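Hypothetical protein (Pseudomonas aeruginosa, PDB 2H9F) probably catalyses the isomerisation of methylaconitate, the activity of PrpF-type enzymes. Local coordinates at residues Gln274-Tyr288 and Ala298-Met310. Sequence-based numbering, arbitrary orientation.
Sequences QHTPKIAFVAPPRDY and AGDIDLLVRALSM. With SO4 (sulfate ion), chain F.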
# COMPACT_ATOMS: atom_id res chain seq x y z
N GLN A 274 23.46 7.63 -16.44
CA GLN A 274 23.88 6.60 -15.51
C GLN A 274 23.06 5.30 -15.64
O GLN A 274 23.45 4.29 -15.08
CB GLN A 274 23.80 7.14 -14.07
CG GLN A 274 24.90 8.14 -13.71
CD GLN A 274 26.30 7.51 -13.70
OE1 GLN A 274 26.58 6.57 -12.93
NE2 GLN A 274 27.19 8.03 -14.56
N HIS A 275 21.94 5.34 -16.37
CA HIS A 275 21.01 4.21 -16.42
C HIS A 275 21.37 3.18 -17.48
O HIS A 275 21.14 2.00 -17.26
CB HIS A 275 19.57 4.66 -16.66
CG HIS A 275 18.99 5.44 -15.52
ND1 HIS A 275 18.38 4.83 -14.44
CD2 HIS A 275 18.95 6.77 -15.29
CE1 HIS A 275 17.97 5.76 -13.60
NE2 HIS A 275 18.31 6.94 -14.09
N THR A 276 21.88 3.62 -18.61
CA THR A 276 22.30 2.72 -19.67
C THR A 276 23.62 3.20 -20.23
O THR A 276 23.89 4.40 -20.22
CB THR A 276 21.27 2.65 -20.82
OG1 THR A 276 21.16 3.92 -21.47
CG2 THR A 276 19.93 2.23 -20.33
N PRO A 277 24.46 2.28 -20.74
CA PRO A 277 24.27 0.84 -20.70
C PRO A 277 24.49 0.32 -19.29
O PRO A 277 25.08 1.02 -18.48
CB PRO A 277 25.35 0.32 -21.64
CG PRO A 277 26.43 1.30 -21.50
CD PRO A 277 25.69 2.63 -21.46
N LYS A 278 24.00 -0.86 -18.99
CA LYS A 278 24.44 -1.57 -17.79
C LYS A 278 25.80 -2.22 -18.02
O LYS A 278 26.26 -2.31 -19.17
CB LYS A 278 23.42 -2.63 -17.38
CG LYS A 278 21.99 -2.08 -17.19
CD LYS A 278 21.94 -0.91 -16.22
CE LYS A 278 20.52 -0.56 -15.72
NZ LYS A 278 20.56 0.61 -14.72
N ILE A 279 26.45 -2.66 -16.94
CA ILE A 279 27.76 -3.28 -16.98
C ILE A 279 27.67 -4.53 -16.14
O ILE A 279 27.19 -4.49 -15.01
CB ILE A 279 28.90 -2.32 -16.45
CG1 ILE A 279 30.25 -3.03 -16.32
CG2 ILE A 279 28.57 -1.70 -15.11
CD1 ILE A 279 30.87 -3.42 -17.64
N ALA A 280 28.08 -5.67 -16.70
CA ALA A 280 28.01 -6.93 -15.95
C ALA A 280 29.21 -7.78 -16.33
O ALA A 280 29.77 -7.64 -17.42
CB ALA A 280 26.72 -7.67 -16.29
N PHE A 281 29.59 -8.66 -15.42
CA PHE A 281 30.67 -9.55 -15.68
C PHE A 281 30.18 -10.96 -15.45
O PHE A 281 29.38 -11.19 -14.54
CB PHE A 281 31.94 -9.25 -14.86
CG PHE A 281 31.72 -9.07 -13.37
CD1 PHE A 281 31.21 -7.89 -12.86
CD2 PHE A 281 32.15 -10.05 -12.46
CE1 PHE A 281 31.07 -7.71 -11.47
CE2 PHE A 281 32.00 -9.89 -11.08
CZ PHE A 281 31.47 -8.73 -10.59
N VAL A 282 30.71 -11.86 -16.28
CA VAL A 282 30.29 -13.25 -16.36
C VAL A 282 31.45 -14.22 -16.11
O VAL A 282 32.63 -13.89 -16.31
CB VAL A 282 29.65 -13.56 -17.75
CG1 VAL A 282 28.49 -12.62 -18.00
CG2 VAL A 282 30.66 -13.49 -18.88
N ALA A 283 31.09 -15.44 -15.73
CA ALA A 283 32.06 -16.47 -15.49
C ALA A 283 31.40 -17.85 -15.63
O ALA A 283 30.20 -18.02 -15.47
CB ALA A 283 32.67 -16.33 -14.10
N PRO A 284 32.21 -18.85 -15.94
CA PRO A 284 31.69 -20.20 -15.86
C PRO A 284 31.28 -20.50 -14.44
O PRO A 284 31.73 -19.83 -13.52
CB PRO A 284 32.86 -21.08 -16.26
CG PRO A 284 33.99 -20.18 -16.60
CD PRO A 284 33.63 -18.77 -16.35
N PRO A 285 30.44 -21.51 -14.27
CA PRO A 285 29.91 -21.84 -12.98
C PRO A 285 30.94 -22.30 -11.96
O PRO A 285 31.92 -22.94 -12.26
CB PRO A 285 28.89 -22.94 -13.27
CG PRO A 285 29.08 -23.35 -14.63
CD PRO A 285 29.89 -22.36 -15.35
N ARG A 286 30.65 -21.96 -10.72
CA ARG A 286 31.53 -22.12 -9.62
C ARG A 286 30.59 -22.14 -8.45
O ARG A 286 29.64 -21.37 -8.41
CB ARG A 286 32.40 -20.89 -9.50
CG ARG A 286 33.87 -21.13 -9.43
CD ARG A 286 34.60 -20.05 -10.19
NE ARG A 286 35.52 -20.64 -11.17
CZ ARG A 286 35.79 -20.11 -12.36
NH1 ARG A 286 35.21 -18.97 -12.74
NH2 ARG A 286 36.63 -20.73 -13.19
N ASP A 287 30.87 -22.99 -7.49
CA ASP A 287 30.17 -22.94 -6.24
C ASP A 287 30.42 -21.63 -5.55
O ASP A 287 31.55 -21.11 -5.55
CB ASP A 287 30.71 -24.03 -5.27
CG ASP A 287 30.56 -25.44 -5.78
OD1 ASP A 287 29.99 -25.67 -6.85
OD2 ASP A 287 31.03 -26.35 -5.08
N TYR A 288 29.38 -21.12 -4.90
CA TYR A 288 29.50 -19.95 -4.02
C TYR A 288 28.40 -19.92 -2.98
O TYR A 288 27.37 -20.55 -3.16
CB TYR A 288 29.45 -18.66 -4.83
CG TYR A 288 28.14 -18.37 -5.52
CD1 TYR A 288 27.75 -19.07 -6.64
CD2 TYR A 288 27.30 -17.36 -5.06
CE1 TYR A 288 26.52 -18.78 -7.27
CE2 TYR A 288 26.10 -17.06 -5.70
CZ TYR A 288 25.72 -17.77 -6.79
OH TYR A 288 24.52 -17.48 -7.41
N ALA A 298 27.96 -25.41 -8.50
CA ALA A 298 28.30 -25.19 -9.89
C ALA A 298 27.41 -26.02 -10.80
O ALA A 298 26.97 -25.55 -11.84
CB ALA A 298 29.78 -25.55 -10.13
N GLY A 299 27.12 -27.24 -10.39
CA GLY A 299 26.29 -28.17 -11.16
C GLY A 299 24.85 -27.70 -11.33
O GLY A 299 24.14 -28.17 -12.22
N ASP A 300 24.42 -26.78 -10.49
CA ASP A 300 23.07 -26.32 -10.49
C ASP A 300 22.87 -25.16 -11.45
O ASP A 300 21.76 -24.76 -11.67
CB ASP A 300 22.69 -25.80 -9.11
CG ASP A 300 22.62 -26.90 -8.05
OD1 ASP A 300 22.55 -28.10 -8.41
OD2 ASP A 300 22.58 -26.50 -6.86
N ILE A 301 23.94 -24.56 -11.94
CA ILE A 301 23.84 -23.37 -12.78
C ILE A 301 24.66 -23.56 -14.04
O ILE A 301 25.54 -24.40 -14.09
CB ILE A 301 24.31 -22.08 -12.04
CG1 ILE A 301 25.68 -22.26 -11.37
CG2 ILE A 301 23.26 -21.62 -10.98
CD1 ILE A 301 26.35 -20.96 -10.98
N ASP A 302 24.37 -22.75 -15.05
CA ASP A 302 25.08 -22.75 -16.31
C ASP A 302 26.19 -21.70 -16.35
O ASP A 302 27.16 -21.86 -17.07
CB ASP A 302 24.10 -22.52 -17.45
CG ASP A 302 23.09 -23.65 -17.61
OD1 ASP A 302 23.49 -24.80 -17.94
OD2 ASP A 302 21.87 -23.41 -17.41
N LEU A 303 26.03 -20.60 -15.61
CA LEU A 303 27.05 -19.58 -15.54
C LEU A 303 26.79 -18.66 -14.36
O LEU A 303 25.74 -18.74 -13.71
CB LEU A 303 27.04 -18.75 -16.80
CG LEU A 303 25.85 -17.83 -17.06
CD1 LEU A 303 26.24 -16.84 -18.14
CD2 LEU A 303 24.53 -18.59 -17.40
N LEU A 304 27.75 -17.79 -14.08
CA LEU A 304 27.60 -16.76 -13.05
C LEU A 304 27.48 -15.45 -13.79
O LEU A 304 28.17 -15.26 -14.76
CB LEU A 304 28.84 -16.67 -12.20
CG LEU A 304 29.16 -17.90 -11.32
CD1 LEU A 304 30.66 -17.91 -10.96
CD2 LEU A 304 28.25 -17.85 -10.11
N VAL A 305 26.65 -14.57 -13.27
CA VAL A 305 26.56 -13.20 -13.77
C VAL A 305 26.45 -12.25 -12.56
O VAL A 305 25.78 -12.55 -11.57
CB VAL A 305 25.39 -12.98 -14.71
CG1 VAL A 305 25.47 -11.55 -15.35
CG2 VAL A 305 25.36 -14.04 -15.82
N ARG A 306 27.16 -11.13 -12.65
CA ARG A 306 27.08 -10.06 -11.67
C ARG A 306 26.89 -8.75 -12.44
O ARG A 306 27.64 -8.48 -13.39
CB ARG A 306 28.38 -10.01 -10.87
CG ARG A 306 28.71 -11.28 -10.00
CD ARG A 306 27.74 -11.37 -8.85
NE ARG A 306 27.98 -12.48 -7.94
CZ ARG A 306 27.47 -13.70 -8.05
NH1 ARG A 306 26.77 -14.08 -9.10
NH2 ARG A 306 27.73 -14.59 -7.09
N ALA A 307 25.91 -7.95 -12.06
CA ALA A 307 25.65 -6.70 -12.76
C ALA A 307 25.62 -5.53 -11.82
O ALA A 307 25.22 -5.66 -10.68
CB ALA A 307 24.33 -6.79 -13.56
N LEU A 308 26.03 -4.37 -12.31
CA LEU A 308 25.92 -3.14 -11.56
C LEU A 308 24.76 -2.35 -12.13
O LEU A 308 24.55 -2.33 -13.34
CB LEU A 308 27.19 -2.29 -11.65
CG LEU A 308 28.40 -2.79 -10.85
CD1 LEU A 308 29.16 -3.78 -11.67
CD2 LEU A 308 29.34 -1.65 -10.42
N SER A 309 23.99 -1.70 -11.25
CA SER A 309 23.03 -0.69 -11.70
C SER A 309 23.24 0.60 -10.88
O SER A 309 23.46 0.55 -9.67
CB SER A 309 21.59 -1.17 -11.56
OG SER A 309 20.69 -0.23 -12.15
N MSE A 310 23.22 1.73 -11.56
CA MSE A 310 23.41 3.01 -10.89
C MSE A 310 24.63 2.96 -9.96
O MSE A 310 24.59 3.45 -8.84
CB MSE A 310 22.14 3.38 -10.11
CG MSE A 310 20.87 3.36 -10.96
SE MSE A 310 21.03 4.56 -12.45
CE MSE A 310 20.76 6.15 -11.44
S SO4 F . 17.02 1.55 -15.40
O1 SO4 F . 16.90 2.25 -16.69
O2 SO4 F . 15.80 1.65 -14.58
O3 SO4 F . 17.14 0.13 -15.74
O4 SO4 F . 18.19 2.07 -14.66
O HOH W 1 23.03 1.67 -14.31
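R306 touches two rings with different parts of its side chain: CB sits over one face of F281, 3.6 Å from the ring centroid, while NH2 lies over a face of Y288, 3.3 Å from CE2. The second contact is an off-centre cation-pi pair in which the guanidinium presents its own edge to the ring, the planes 61° apart. L308 CD1 lies at the F281 edge and I301 CD1 at that of Y288. F281 reaches across to R306 because its CG stands between backbone N and carbonyl carbon (chi1 50°); Y231 and F250 also meet its ring. The guanidinium is held by E235 O and T234 O, and its NH1 turns back to V305 O from above that carbonyl's plane.

At the sulfate end, the selenium of selenomethionine M310 rides over H275, 3.6 Å from the ring centroid, and sulfate O4 accepts a hydrogen bond from ND1 in the ring plane. K278 NZ donates hydrogen bonds to O4 and to S309 OG (2.7 Å), and a water joins it to Q274 O and M310 N.

Mid-strand, F281 and R306 exchange two backbone hydrogen bonds; A280, V282, V305 and A307 line the opposite face. The antiparallel strands 278-283 and 303-309 are flanked by parallel neighbours, 220-225 and 347-352 respectively. Past Y288's end, D287 OD1 accepts a hydrogen bond from A298 N (2.6 Å). H275 ND1 and K278 NZ, the latter held by S309 OG, make a place that can take an anion, here a sulfate probably from the crystallisation liquor, whereas the R306 charge is probably stabilised by backbone carbonyls and, off-centre, by the Y288 ring.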